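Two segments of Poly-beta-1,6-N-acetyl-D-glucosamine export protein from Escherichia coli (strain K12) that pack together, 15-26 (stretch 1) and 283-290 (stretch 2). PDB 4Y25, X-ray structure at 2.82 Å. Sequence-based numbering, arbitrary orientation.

Stretch 1, residues 15-26: STGIDAEGPDSG
Stretch 2, residues 283-290: REHNLYVE

The two stretches run antiparallel as neighbours in a sheet. Residues 283-290 are strand throughout; stretch 1 enters as strand at Ser 15, already under way, and turns a corner at Ile 18 and Asp 19; from Glu 21 it is loop. The axes of the two strands approach to 4.7 Å, with 151° between their N-to-C directions.

Register pairs Ser 15 with Glu 290, Thr 16 with Val 289 and Gly 17 with Tyr 288 (CA-CA 4.5, 5.4 and 4.1 Å). Ile 18 is an extra residue, a beta bulge with phi/psi -80/-52. Pairing resumes with Asp 19 CA 5.1 Å from Leu 287 CA and Ala 20 CA 4.2 Å from Asn 286 CA. Side chains of Thr 16, Val 289, Asp 19 and Leu 287 lie on one face; those of Ser 15, Glu 290, Tyr 288, Ala 20 and Asn 286 lie on the other.

Backbone hydrogen bonds hold this register. Thr 16 N donates to Val 289 O (3.0 Å), and Val 289 N to Thr 16 O (2.8 Å). At the bulge, Leu 287 O accepts from both Ile 18 N (2.8 Å) and Asp 19 N (3.1 Å). Leu 287 N returns a bond to Asp 19 O (3.1 Å). Beyond the last bridge pair, Glu 21 N donates to His 285 O (3.2 Å).

Apolar contacts gather around the bulge. Ile 18 (chi1 m, chi2 m) points toward stretch 2. Ile 18 CB lies 3.9 Å from Leu 287 CD2, and Ile 18 CD1 lies 3.8 Å from Val 289 CG2. Leu 287 is t, p; Val 289 is t. Gly 17 has no side chain, and Gly 17 CA lies 3.7 Å from Tyr 288 CB. Tyr 288 has chi1 p.

Polar side chains meet beyond the bulge. Asn 286 (chi1 m) takes a weak hydrogen bond from Gly 22 N to Asn 286 OD1 (3.2 Å). Asp 19 (chi1 t) sets OD2 3.1 Å from His 285 CE1, at the ring edge; His 285 has chi1 p. Glu 21 is m, t and Glu 284 is m, m. Glu 21 OE1 and Glu 284 OE1 lie 2.7 Å apart, close for two acid groups.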

# COMPACT_ATOMS: atom_id res chain seq x y z
N SER A 15 -7.84 7.89 -0.07
CA SER A 15 -8.37 7.02 -1.10
C SER A 15 -9.89 7.12 -1.13
O SER A 15 -10.55 7.09 -0.09
CB SER A 15 -7.92 5.58 -0.86
OG SER A 15 -8.62 4.68 -1.70
N THR A 16 -10.45 7.25 -2.33
CA THR A 16 -11.90 7.34 -2.47
C THR A 16 -12.38 6.66 -3.75
O THR A 16 -11.80 6.84 -4.82
CB THR A 16 -12.38 8.80 -2.45
OG1 THR A 16 -13.74 8.85 -2.91
CG2 THR A 16 -11.51 9.66 -3.34
N GLY A 17 -13.46 5.89 -3.63
CA GLY A 17 -14.00 5.16 -4.76
C GLY A 17 -15.01 5.95 -5.58
O GLY A 17 -15.96 6.52 -5.04
N ILE A 18 -14.78 5.99 -6.89
CA ILE A 18 -15.71 6.64 -7.80
C ILE A 18 -16.87 5.69 -8.08
O ILE A 18 -18.04 6.05 -7.95
CB ILE A 18 -15.03 7.04 -9.12
CG1 ILE A 18 -13.71 7.77 -8.84
CG2 ILE A 18 -15.95 7.89 -9.97
CD1 ILE A 18 -13.87 9.00 -7.99
N ASP A 19 -16.53 4.47 -8.48
CA ASP A 19 -17.50 3.40 -8.62
C ASP A 19 -16.80 2.06 -8.45
O ASP A 19 -16.24 1.51 -9.40
CB ASP A 19 -18.20 3.46 -9.98
CG ASP A 19 -19.31 2.43 -10.12
OD1 ASP A 19 -19.81 1.95 -9.08
OD2 ASP A 19 -19.68 2.10 -11.26
N ALA A 20 -16.81 1.55 -7.22
CA ALA A 20 -16.16 0.29 -6.91
C ALA A 20 -17.18 -0.81 -6.65
O ALA A 20 -17.64 -1.00 -5.53
CB ALA A 20 -15.24 0.45 -5.71
N GLU A 21 -17.54 -1.54 -7.71
CA GLU A 21 -18.55 -2.58 -7.61
C GLU A 21 -17.95 -3.91 -7.16
O GLU A 21 -18.57 -4.96 -7.29
CB GLU A 21 -19.28 -2.74 -8.95
CG GLU A 21 -20.04 -1.49 -9.37
CD GLU A 21 -20.54 -1.54 -10.80
OE1 GLU A 21 -20.46 -2.61 -11.43
OE2 GLU A 21 -21.01 -0.50 -11.30
N GLY A 22 -16.73 -3.85 -6.62
CA GLY A 22 -16.06 -5.02 -6.10
C GLY A 22 -16.70 -5.55 -4.83
O GLY A 22 -17.58 -4.91 -4.26
N PRO A 23 -16.25 -6.73 -4.38
CA PRO A 23 -16.85 -7.44 -3.24
C PRO A 23 -16.43 -6.93 -1.85
O PRO A 23 -17.26 -6.96 -0.95
CB PRO A 23 -16.35 -8.88 -3.44
CG PRO A 23 -15.05 -8.71 -4.11
CD PRO A 23 -15.20 -7.53 -5.03
N ASP A 24 -15.20 -6.48 -1.68
CA ASP A 24 -14.79 -5.98 -0.36
C ASP A 24 -14.64 -4.46 -0.35
O ASP A 24 -13.75 -3.91 0.30
CB ASP A 24 -13.50 -6.66 0.11
CG ASP A 24 -12.32 -6.42 -0.82
OD1 ASP A 24 -12.51 -5.82 -1.90
OD2 ASP A 24 -11.20 -6.83 -0.46
N SER A 25 -15.53 -3.79 -1.08
CA SER A 25 -15.66 -2.33 -1.03
C SER A 25 -16.96 -1.91 -1.71
O SER A 25 -17.30 -2.41 -2.78
CB SER A 25 -14.47 -1.64 -1.69
OG SER A 25 -14.41 -1.93 -3.08
N GLY A 26 -17.68 -0.98 -1.09
CA GLY A 26 -18.87 -0.41 -1.69
C GLY A 26 -18.49 0.48 -2.85
O GLY A 26 -17.30 0.74 -3.07
N ARG A 283 -16.22 -10.86 -13.95
CA ARG A 283 -15.47 -9.68 -13.57
C ARG A 283 -16.32 -8.47 -13.17
O ARG A 283 -17.27 -8.11 -13.86
CB ARG A 283 -14.55 -9.29 -14.74
CG ARG A 283 -13.85 -10.48 -15.37
CD ARG A 283 -13.44 -10.20 -16.80
NE ARG A 283 -12.43 -9.15 -16.89
CZ ARG A 283 -12.49 -8.13 -17.74
NH1 ARG A 283 -13.52 -8.02 -18.58
NH2 ARG A 283 -11.53 -7.23 -17.76
N GLU A 284 -15.96 -7.86 -12.05
CA GLU A 284 -16.49 -6.55 -11.68
C GLU A 284 -15.38 -5.51 -11.80
O GLU A 284 -14.20 -5.86 -11.81
CB GLU A 284 -17.07 -6.57 -10.26
CG GLU A 284 -18.53 -7.01 -10.16
CD GLU A 284 -19.52 -5.94 -10.63
OE1 GLU A 284 -19.11 -5.00 -11.35
OE2 GLU A 284 -20.71 -6.04 -10.27
N HIS A 285 -15.75 -4.24 -11.90
CA HIS A 285 -14.78 -3.18 -12.12
C HIS A 285 -14.64 -2.25 -10.92
O HIS A 285 -15.61 -1.94 -10.24
CB HIS A 285 -15.15 -2.37 -13.37
CG HIS A 285 -16.42 -1.59 -13.21
ND1 HIS A 285 -16.46 -0.34 -12.64
CD2 HIS A 285 -17.70 -1.89 -13.55
CE1 HIS A 285 -17.71 0.10 -12.63
NE2 HIS A 285 -18.48 -0.82 -13.18
N ASN A 286 -13.41 -1.79 -10.67
CA ASN A 286 -13.16 -0.81 -9.63
C ASN A 286 -12.56 0.47 -10.20
O ASN A 286 -11.57 0.43 -10.93
CB ASN A 286 -12.25 -1.38 -8.55
CG ASN A 286 -12.95 -2.39 -7.67
OD1 ASN A 286 -14.12 -2.22 -7.33
ND2 ASN A 286 -12.24 -3.44 -7.28
N LEU A 287 -13.16 1.60 -9.86
CA LEU A 287 -12.66 2.89 -10.29
C LEU A 287 -12.52 3.78 -9.06
O LEU A 287 -13.49 4.01 -8.34
CB LEU A 287 -13.60 3.53 -11.31
CG LEU A 287 -13.15 4.86 -11.92
CD1 LEU A 287 -11.98 4.65 -12.87
CD2 LEU A 287 -14.30 5.56 -12.61
N TYR A 288 -11.31 4.27 -8.81
CA TYR A 288 -11.07 5.06 -7.62
C TYR A 288 -9.93 6.05 -7.78
O TYR A 288 -9.14 5.97 -8.73
CB TYR A 288 -10.81 4.15 -6.41
CG TYR A 288 -9.64 3.20 -6.57
CD1 TYR A 288 -9.79 2.00 -7.25
CD2 TYR A 288 -8.40 3.51 -6.04
CE1 TYR A 288 -8.72 1.13 -7.39
CE2 TYR A 288 -7.33 2.64 -6.17
CZ TYR A 288 -7.50 1.45 -6.85
OH TYR A 288 -6.43 0.59 -6.99
N VAL A 289 -9.84 6.99 -6.84
CA VAL A 289 -8.80 8.00 -6.85
C VAL A 289 -7.96 7.90 -5.58
O VAL A 289 -8.49 7.75 -4.48
CB VAL A 289 -9.39 9.42 -6.97
CG1 VAL A 289 -8.29 10.47 -6.89
CG2 VAL A 289 -10.15 9.56 -8.27
N GLU A 290 -6.64 7.96 -5.75
CA GLU A 290 -5.70 8.00 -4.64
C GLU A 290 -4.94 9.31 -4.67
O GLU A 290 -4.73 9.89 -5.73
CB GLU A 290 -4.72 6.82 -4.71
CG GLU A 290 -5.21 5.54 -4.06
CD GLU A 290 -4.35 4.35 -4.43
OE1 GLU A 290 -3.46 4.49 -5.30
OE2 GLU A 290 -4.56 3.26 -3.85